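Local coordinates for stress-response A/B barrel domain-containing protein (Thermobifida fusca, PDB 3BGU) that is of unknown function but belongs to the stress-responsive A/B barrel family and holds a nitrobenzene molecule in a pocket of its ferredoxin-like fold, at residues 38-52 with 92-105. Residues are numbered along the deposited sequence; the frame is centred on the assembly and turned at random.
Sequences QVEQVITALSKLPAA and HPDHRAALAIIAPM. With NBZ (nitrobenzene), chain N; EDO (1,2-ethanediol), chain E; EDO (1,2-ethanediol), chain G.
Val42 overlaps the selenomethionine Met105: the two side chains lie alongside, pointing opposite ways, with CG2 of Val42 3.3 Å from SE of Met105. The bend of Met105 at chi3 (66°) carries its CE on to CB of Gln38. CG1 of Val42 meets CG1 of Ile102, where the two side chains cross nearly at right angles. One turn along, CB of Ala45 touches CD1 of Ile101 at 3.5 Å. The segments of helices 36-48 and 93-102 run antiparallel (173°), their axes 9.8 Å apart at closest, beside the antiparallel sheet; Phe74 of strand 74-81 packs on Val42 and Leu46. On the sheet side of the two helices lies nitrobenzene, its C3 3.4 Å from CD2 of Leu46; Ile102, Leu99 and His95 also touch it. Just past the end of helix 36-48, CD1 of Leu49 rests on CB of Ala97. Ala51 N donates to OD2 of Asp94 at 2.9 Å, though the place of OD2 is less sure. CA of Ala51 lies over one face of the His92 ring in a CH-pi contact. His92 is the N-cap: with CG anti to the backbone N (chi1 -167°), its ND1 accepts from Asp94 N in the ring plane. With an alanine in place of His92, Asp94 N would probably lose its capping acceptor and Ala51 the ring face it lies over. Apolar side chains thus hold the helix faces together, while the His92 cap, and less surely Asp94 OD2, satisfy the N-H groups of Asp94 and Ala51.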
ATOM      1  N   GLN A  38      -2.487 -20.937   7.244  1.00  3.12           N
ATOM      2  CA  GLN A  38      -3.320 -20.349   6.199  1.00  3.63           C
ATOM      3  C   GLN A  38      -2.679 -19.052   5.662  1.00  5.57           C
ATOM      4  O   GLN A  38      -2.754 -18.779   4.484  1.00  6.92           O
ATOM      5  CB  GLN A  38      -4.747 -20.058   6.662  1.00  3.08           C
ATOM      6  CG  GLN A  38      -5.588 -21.253   6.890  1.00  4.97           C
ATOM      7  CD  GLN A  38      -6.932 -20.864   7.434  1.00  8.66           C
ATOM      8  OE1 GLN A  38      -7.088 -20.687   8.635  1.00 19.01           O
ATOM      9  NE2 GLN A  38      -7.922 -20.729   6.555  1.00 20.19           N
ATOM     10  N   VAL A  39      -2.066 -18.223   6.522  1.00  4.28           N
ATOM     11  CA  VAL A  39      -1.337 -17.059   6.055  1.00  4.68           C
ATOM     12  C   VAL A  39      -0.182 -17.504   5.159  1.00  6.04           C
ATOM     13  O   VAL A  39       0.031 -16.910   4.095  1.00  5.48           O
ATOM     14  CB  VAL A  39      -0.864 -16.153   7.222  1.00  3.55           C
ATOM     15  CG1 VAL A  39      -0.066 -14.987   6.696  1.00  8.35           C
ATOM     16  CG2 VAL A  39      -2.065 -15.662   8.041  1.00  5.57           C
ATOM     17  N   GLU A  40       0.511 -18.585   5.530  1.00  6.76           N
ATOM     18  CA  GLU A  40       1.557 -19.162   4.686  1.00  7.05           C
ATOM     19  C   GLU A  40       0.989 -19.567   3.311  1.00  6.18           C
ATOM     20  O   GLU A  40       1.650 -19.333   2.287  1.00  9.42           O
ATOM     21  CB  GLU A  40       2.236 -20.373   5.370  1.00  9.37           C
ATOM     22  CG  GLU A  40       3.173 -19.972   6.485  1.00 16.75           C
ATOM     23  CD  GLU A  40       4.275 -18.958   6.057  1.00 23.70           C
ATOM     24  OE1 GLU A  40       4.641 -18.879   4.848  1.00 23.28           O
ATOM     25  OE2 GLU A  40       4.780 -18.229   6.944  1.00 35.77           O
ATOM     26  N   GLN A  41      -0.222 -20.135   3.294  1.00  7.58           N
ATOM     27  CA  GLN A  41      -0.945 -20.513   2.049  1.00  6.95           C
ATOM     28  C   GLN A  41      -1.203 -19.308   1.163  1.00  4.55           C
ATOM     29  O   GLN A  41      -1.032 -19.368  -0.077  1.00  3.95           O
ATOM     30  CB  GLN A  41      -2.263 -21.236   2.368  1.00  9.73           C
ATOM     31  CG  GLN A  41      -2.081 -22.592   2.900  1.00 10.93           C
ATOM     32  CD  GLN A  41      -3.342 -23.167   3.526  1.00  9.91           C
ATOM     33  OE1 GLN A  41      -3.258 -24.006   4.396  1.00 18.92           O
ATOM     34  NE2 GLN A  41      -4.513 -22.692   3.079  1.00 16.97           N
ATOM     35  N   VAL A  42      -1.608 -18.206   1.795  1.00  6.65           N
ATOM     36  CA  VAL A  42      -1.810 -16.945   1.104  1.00  4.99           C
ATOM     37  C   VAL A  42      -0.490 -16.399   0.494  1.00  6.79           C
ATOM     38  O   VAL A  42      -0.454 -16.070  -0.672  1.00  4.11           O
ATOM     39  CB  VAL A  42      -2.457 -15.856   1.998  1.00  6.60           C
ATOM     40  CG1 VAL A  42      -2.485 -14.484   1.309  1.00  9.36           C
ATOM     41  CG2 VAL A  42      -3.856 -16.246   2.361  1.00  7.89           C
ATOM     42  N   ILE A  43       0.594 -16.485   1.250  1.00  5.13           N
ATOM     43  CA  ILE A  43       1.912 -16.098   0.767  1.00  2.82           C
ATOM     44  C   ILE A  43       2.299 -16.969  -0.455  1.00  2.57           C
ATOM     45  O   ILE A  43       2.761 -16.403  -1.479  1.00  2.93           O
ATOM     46  CB  ILE A  43       2.981 -16.140   1.900  1.00  3.00           C
ATOM     47  CG1 ILE A  43       2.711 -15.020   2.913  1.00  2.54           C
ATOM     48  CG2 ILE A  43       4.426 -16.072   1.329  1.00  5.73           C
ATOM     49  CD1 ILE A  43       3.442 -15.134   4.205  1.00  4.53           C
ATOM     50  N   THR A  44       2.096 -18.286  -0.353  1.00  5.02           N
ATOM     51  CA  THR A  44       2.396 -19.218  -1.436  1.00  2.63           C
ATOM     52  C   THR A  44       1.544 -18.865  -2.650  1.00  4.63           C
ATOM     53  O   THR A  44       2.057 -18.764  -3.771  1.00  5.55           O
ATOM     54  CB  THR A  44       2.139 -20.627  -0.965  1.00  2.40           C
ATOM     55  OG1 THR A  44       2.952 -20.870   0.157  1.00  5.09           O
ATOM     56  CG2 THR A  44       2.495 -21.630  -2.085  1.00 13.13           C
ATOM     57  N   ALA A  45       0.260 -18.627  -2.425  1.00  5.03           N
ATOM     58  CA  ALA A  45      -0.648 -18.333  -3.537  1.00  5.86           C
ATOM     59  C   ALA A  45      -0.270 -17.051  -4.247  1.00  5.58           C
ATOM     60  O   ALA A  45      -0.247 -17.030  -5.484  1.00  5.15           O
ATOM     61  CB  ALA A  45      -2.114 -18.300  -3.066  1.00  6.74           C
ATOM     62  N   LEU A  46       0.038 -15.985  -3.512  1.00  2.62           N
ATOM     63  CA  LEU A  46       0.380 -14.705  -4.090  1.00  3.75           C
ATOM     64  C   LEU A  46       1.725 -14.828  -4.858  1.00  4.84           C
ATOM     65  O   LEU A  46       1.962 -14.094  -5.822  1.00  5.05           O
ATOM     66  CB  LEU A  46       0.396 -13.553  -3.076  1.00  5.60           C
ATOM     67  CG  LEU A  46      -0.945 -13.267  -2.419  1.00  5.26           C
ATOM     68  CD1 LEU A  46      -0.746 -12.335  -1.224  1.00  7.39           C
ATOM     69  CD2 LEU A  46      -1.908 -12.715  -3.458  1.00  9.35           C
ATOM     70  N   SER A  47       2.605 -15.714  -4.394  1.00  2.39           N
ATOM     71  CA  SER A  47       3.918 -15.877  -5.002  1.00  2.26           C
ATOM     72  C   SER A  47       3.836 -16.653  -6.327  1.00  4.85           C
ATOM     73  O   SER A  47       4.585 -16.405  -7.276  1.00  3.82           O
ATOM     74  CB  SER A  47       4.919 -16.640  -4.099  1.00  2.92           C
ATOM     75  OG  SER A  47       5.032 -16.047  -2.818  1.00  6.90           O
ATOM     76  N   LYS A  48       2.972 -17.679  -6.372  1.00  2.57           N
ATOM     77  CA  LYS A  48       2.848 -18.614  -7.529  1.00  4.16           C
ATOM     78  C   LYS A  48       1.685 -18.315  -8.507  1.00  2.03           C
ATOM     79  O   LYS A  48       1.735 -18.737  -9.646  1.00  2.52           O
ATOM     80  CB  LYS A  48       2.837 -20.085  -7.064  1.00  6.07           C
ATOM     81  CG  LYS A  48       4.164 -20.429  -6.327  1.00  5.63           C
ATOM     82  CD  LYS A  48       4.510 -21.912  -6.391  1.00  9.41           C
ATOM     83  CE  LYS A  48       5.698 -22.197  -5.479  1.00 17.00           C
ATOM     84  NZ  LYS A  48       6.142 -23.592  -5.526  1.00 25.68           N
ATOM     85  N   LEU A  49       0.689 -17.576  -8.045  1.00  2.21           N
ATOM     86  CA  LEU A  49      -0.431 -17.096  -8.841  1.00  2.61           C
ATOM     87  C   LEU A  49      -0.434 -15.567  -8.990  1.00  5.14           C
ATOM     88  O   LEU A  49      -1.438 -14.906  -8.764  1.00  5.02           O
ATOM     89  CB  LEU A  49      -1.743 -17.522  -8.140  1.00  3.59           C
ATOM     90  CG  LEU A  49      -2.016 -19.004  -8.118  1.00  3.99           C
ATOM     91  CD1 LEU A  49      -3.199 -19.279  -7.169  1.00 11.59           C
ATOM     92  CD2 LEU A  49      -2.318 -19.604  -9.494  1.00  7.80           C
ATOM     93  N   PRO A  50       0.659 -14.985  -9.457  1.00  3.66           N
ATOM     94  CA  PRO A  50       0.716 -13.548  -9.393  1.00  4.00           C
ATOM     95  C   PRO A  50      -0.081 -12.773 -10.483  1.00  5.50           C
ATOM     96  O   PRO A  50      -0.131 -11.549 -10.456  1.00  5.93           O
ATOM     97  CB  PRO A  50       2.211 -13.283  -9.597  1.00  5.53           C
ATOM     98  CG  PRO A  50       2.603 -14.266 -10.509  1.00  7.30           C
ATOM     99  CD  PRO A  50       1.879 -15.512 -10.065  1.00  3.10           C
ATOM    100  N   ALA A  51      -0.591 -13.481 -11.492  1.00  2.59           N
ATOM    101  CA  ALA A  51      -1.215 -12.900 -12.686  1.00  2.11           C
ATOM    102  C   ALA A  51      -0.206 -11.982 -13.403  1.00  2.74           C
ATOM    103  O   ALA A  51      -0.455 -10.778 -13.647  1.00  4.91           O
ATOM    104  CB  ALA A  51      -2.503 -12.181 -12.322  1.00  3.14           C
ATOM    105  N   ALA A  52       0.965 -12.573 -13.691  1.00  4.20           N
ATOM    106  CA  ALA A  52       2.128 -11.856 -14.223  1.00  5.90           C
ATOM    107  C   ALA A  52       2.031 -11.582 -15.736  1.00  5.33           C
ATOM    108  O   ALA A  52       2.880 -11.964 -16.562  1.00  4.98           O
ATOM    109  CB  ALA A  52       3.405 -12.536 -13.868  1.00  7.89           C
ATOM    110  N   HIS A  92      -7.677 -12.060 -14.785  1.00  3.39           N
ATOM    111  CA  HIS A  92      -6.758 -13.144 -15.083  1.00  6.83           C
ATOM    112  C   HIS A  92      -7.083 -14.333 -14.185  1.00  2.64           C
ATOM    113  O   HIS A  92      -7.405 -14.176 -13.011  1.00  4.38           O
ATOM    114  CB  HIS A  92      -5.322 -12.684 -14.855  1.00  3.26           C
ATOM    115  CG  HIS A  92      -4.285 -13.605 -15.405  1.00  6.64           C
ATOM    116  ND1 HIS A  92      -3.875 -14.740 -14.734  1.00  4.80           N
ATOM    117  CD2 HIS A  92      -3.496 -13.504 -16.501  1.00  5.57           C
ATOM    118  CE1 HIS A  92      -2.925 -15.332 -15.446  1.00  5.12           C
ATOM    119  NE2 HIS A  92      -2.673 -14.598 -16.518  1.00  7.24           N
ATOM    120  N   PRO A  93      -7.039 -15.544 -14.733  1.00  6.17           N
ATOM    121  CA  PRO A  93      -7.314 -16.649 -13.882  1.00  2.64           C
ATOM    122  C   PRO A  93      -6.501 -16.782 -12.584  1.00  3.04           C
ATOM    123  O   PRO A  93      -7.049 -17.249 -11.566  1.00  3.10           O
ATOM    124  CB  PRO A  93      -7.053 -17.857 -14.821  1.00  4.55           C
ATOM    125  CG  PRO A  93      -6.927 -17.359 -16.124  1.00  9.40           C
ATOM    126  CD  PRO A  93      -6.742 -15.914 -16.118  1.00  4.73           C
ATOM    127  N   ASP A  94      -5.219 -16.414 -12.613  1.00  2.49           N
ATOM    128  CA  ASP A  94      -4.401 -16.474 -11.394  1.00  3.24           C
ATOM    129  C   ASP A  94      -5.072 -15.613 -10.317  1.00  3.13           C
ATOM    130  O   ASP A  94      -5.126 -15.961  -9.127  1.00  2.39           O
ATOM    131  CB  ASP A  94      -3.031 -15.837 -11.609  1.00  2.54           C
ATOM    132  CG  ASP A  94      -2.015 -16.700 -12.303  1.00  4.64           C
ATOM    133  OD1 ASP A  94      -2.310 -17.766 -12.878  1.00  6.01           O
ATOM    134  OD2 ASP A  94      -0.832 -16.309 -12.195  1.00  4.14           O
ATOM    135  N   HIS A  95      -5.495 -14.417 -10.735  1.00  2.61           N
ATOM    136  CA  HIS A  95      -6.059 -13.479  -9.838  1.00  4.02           C
ATOM    137  C   HIS A  95      -7.379 -13.934  -9.250  1.00  2.58           C
ATOM    138  O   HIS A  95      -7.603 -13.814  -8.041  1.00  3.24           O
ATOM    139  CB  HIS A  95      -6.195 -12.139 -10.557  1.00  2.68           C
ATOM    140  CG  HIS A  95      -6.666 -11.047  -9.673  1.00  6.87           C
ATOM    141  ND1 HIS A  95      -5.837 -10.449  -8.753  1.00  6.06           N
ATOM    142  CD2 HIS A  95      -7.885 -10.483  -9.517  1.00  5.62           C
ATOM    143  CE1 HIS A  95      -6.512  -9.502  -8.119  1.00  3.68           C
ATOM    144  NE2 HIS A  95      -7.756  -9.500  -8.564  1.00  6.30           N
ATOM    145  N   ARG A  96      -8.257 -14.492 -10.084  1.00  4.39           N
ATOM    146  CA  ARG A  96      -9.503 -15.012  -9.570  1.00  3.35           C
ATOM    147  C   ARG A  96      -9.238 -16.178  -8.618  1.00  4.06           C
ATOM    148  O   ARG A  96      -9.885 -16.291  -7.592  1.00  5.77           O
ATOM    149  CB  ARG A  96     -10.414 -15.440 -10.691  1.00  5.26           C
ATOM    150  CG  ARG A  96     -10.869 -14.337 -11.593  1.00  9.40           C
ATOM    151  CD  ARG A  96     -11.747 -14.845 -12.732  1.00 24.52           C
ATOM    152  NE  ARG A  96     -11.133 -15.917 -13.519  1.00 33.01           N
ATOM    153  CZ  ARG A  96     -11.433 -17.219 -13.429  1.00 37.01           C
ATOM    154  NH1 ARG A  96     -12.346 -17.659 -12.565  1.00 38.79           N
ATOM    155  NH2 ARG A  96     -10.795 -18.094 -14.208  1.00 28.70           N
ATOM    156  N   ALA A  97      -8.237 -17.018  -8.904  1.00  5.32           N
ATOM    157  CA  ALA A  97      -7.891 -18.105  -7.962  1.00  6.70           C
ATOM    158  C   ALA A  97      -7.367 -17.564  -6.624  1.00  5.63           C
ATOM    159  O   ALA A  97      -7.708 -18.065  -5.560  1.00  3.29           O
ATOM    160  CB  ALA A  97      -6.886 -19.026  -8.585  1.00  4.69           C
ATOM    161  N   ALA A  98      -6.546 -16.521  -6.669  1.00  3.85           N
ATOM    162  CA  ALA A  98      -6.031 -15.927  -5.420  1.00  3.60           C
ATOM    163  C   ALA A  98      -7.158 -15.254  -4.588  1.00  3.14           C
ATOM    164  O   ALA A  98      -7.187 -15.340  -3.381  1.00  3.95           O
ATOM    165  CB  ALA A  98      -4.924 -14.891  -5.754  1.00  3.18           C
ATOM    166  N   LEU A  99      -8.065 -14.541  -5.252  1.00  5.17           N
ATOM    167  CA  LEU A  99      -9.180 -13.884  -4.563  1.00  5.51           C
ATOM    168  C   LEU A  99     -10.001 -14.928  -3.821  1.00  6.38           C
ATOM    169  O   LEU A  99     -10.467 -14.678  -2.701  1.00  9.21           O
ATOM    170  CB  LEU A  99     -10.086 -13.164  -5.552  1.00  3.71           C
ATOM    171  CG  LEU A  99      -9.531 -11.876  -6.121  1.00  3.15           C
ATOM    172  CD1 LEU A  99     -10.461 -11.344  -7.217  1.00  9.46           C
ATOM    173  CD2 LEU A  99      -9.288 -10.789  -5.107  1.00 10.15           C
ATOM    174  N   ALA A 100     -10.148 -16.092  -4.457  1.00  4.50           N
ATOM    175  CA  ALA A 100     -10.948 -17.217  -3.948  1.00  5.71           C
ATOM    176  C   ALA A 100     -10.359 -17.751  -2.647  1.00  5.38           C
ATOM    177  O   ALA A 100     -11.085 -18.105  -1.713  1.00  6.44           O
ATOM    178  CB  ALA A 100     -11.059 -18.368  -5.008  1.00  3.84           C
ATOM    179  N   ILE A 101      -9.038 -17.845  -2.621  1.00  4.10           N
ATOM    180  CA  ILE A 101      -8.328 -18.326  -1.428  1.00  6.24           C
ATOM    181  C   ILE A 101      -8.470 -17.355  -0.262  1.00  6.09           C
ATOM    182  O   ILE A 101      -8.710 -17.757   0.887  1.00  6.93           O
ATOM    183  CB  ILE A 101      -6.856 -18.548  -1.726  1.00  9.04           C
ATOM    184  CG1 ILE A 101      -6.673 -19.706  -2.688  1.00  7.94           C
ATOM    185  CG2 ILE A 101      -6.096 -18.872  -0.445  1.00 13.22           C
ATOM    186  CD1 ILE A 101      -5.257 -19.854  -3.204  1.00 16.35           C
ATOM    187  N   ILE A 102      -8.316 -16.073  -0.551  1.00  6.84           N
ATOM    188  CA  ILE A 102      -8.396 -15.073   0.480  1.00  5.96           C
ATOM    189  C   ILE A 102      -9.794 -14.803   0.982  1.00  2.90           C
ATOM    190  O   ILE A 102      -9.996 -14.571   2.177  1.00  5.39           O
ATOM    191  CB  ILE A 102      -7.731 -13.790  -0.014  1.00  4.61           C
ATOM    192  CG1 ILE A 102      -6.243 -14.082  -0.207  1.00  5.90           C
ATOM    193  CG2 ILE A 102      -7.964 -12.603   0.913  1.00  7.20           C
ATOM    194  CD1 ILE A 102      -5.579 -13.137  -1.186  1.00  7.12           C
ATOM    195  N   ALA A 103     -10.788 -14.841   0.100  1.00  4.25           N
ATOM    196  CA  ALA A 103     -12.130 -14.376   0.481  1.00  4.76           C
ATOM    197  C   ALA A 103     -12.683 -14.941   1.811  1.00  4.87           C
ATOM    198  O   ALA A 103     -13.146 -14.185   2.664  1.00  5.81           O
ATOM    199  CB  ALA A 103     -13.109 -14.586  -0.677  1.00  2.65           C
ATOM    200  N   PRO A 104     -12.622 -16.266   2.027  1.00  4.78           N
ATOM    201  CA  PRO A 104     -13.153 -16.846   3.273  1.00  4.22           C
ATOM    202  C   PRO A 104     -12.383 -16.462   4.536  1.00  7.06           C
ATOM    203  O   PRO A 104     -12.886 -16.587   5.643  1.00  5.35           O
ATOM    204  CB  PRO A 104     -13.066 -18.363   3.026  1.00  6.47           C
ATOM    205  CG  PRO A 104     -12.660 -18.551   1.651  1.00 11.93           C
ATOM    206  CD  PRO A 104     -12.115 -17.297   1.113  1.00  4.93           C
HETATM  207  N   MSE A 105     -11.168 -15.964   4.350  1.00  4.91           N
HETATM  208  CA  MSE A 105     -10.314 -15.573   5.449  1.00  5.15           C
HETATM  209  C   MSE A 105     -10.536 -14.147   5.962  1.00  6.44           C
HETATM  210  O   MSE A 105     -10.014 -13.778   7.033  1.00  7.24           O
HETATM  211  CB  MSE A 105      -8.889 -15.689   4.964  1.00  3.43           C
HETATM  212  CG  MSE A 105      -8.560 -17.043   4.498  1.00  3.92           C
HETATM  213 SE   MSE A 105      -6.772 -17.057   3.783  0.75  7.82          SE
HETATM  214  CE  MSE A 105      -5.715 -16.702   5.382  1.00  5.87           C
TER
HETATM  215  C1  NBZ N 112      -5.008  -8.477  -5.051  1.00  4.89           C
HETATM  216  C2  NBZ N 112      -4.101  -9.402  -5.545  1.00  5.07           C
HETATM  217  C3  NBZ N 112      -4.135 -10.706  -5.144  1.00  5.32           C
HETATM  218  C4  NBZ N 112      -5.148 -11.119  -4.301  1.00  5.78           C
HETATM  219  C5  NBZ N 112      -6.076 -10.220  -3.781  1.00  2.42           C
HETATM  220  C6  NBZ N 112      -6.033  -8.877  -4.186  1.00  2.11           C
HETATM  221  N1  NBZ N 112      -6.971  -7.931  -3.713  1.00  7.24           N
HETATM  222  O1  NBZ N 112      -7.773  -8.188  -2.805  1.00  2.61           O
HETATM  223  O2  NBZ N 112      -7.003  -6.769  -4.182  1.00  2.45           O
HETATM  224  C1  EDO E 103       0.398 -10.725  -6.061  1.00  5.60           C
HETATM  225  O1  EDO E 103       0.147 -12.119  -6.336  1.00  2.43           O
HETATM  226  C2  EDO E 103       0.825 -10.161  -7.394  1.00  4.86           C
HETATM  227  O2  EDO E 103      -0.276  -9.975  -8.255  1.00  6.56           O
HETATM  228  C1  EDO G 105       1.064 -14.853 -17.105  1.00 17.01           C
HETATM  229  O1  EDO G 105       0.323 -15.914 -16.507  1.00 17.27           O
HETATM  230  C2  EDO G 105       0.452 -14.483 -18.453  1.00 20.50           C
HETATM  231  O2  EDO G 105      -0.865 -15.025 -18.595  1.00 16.36           O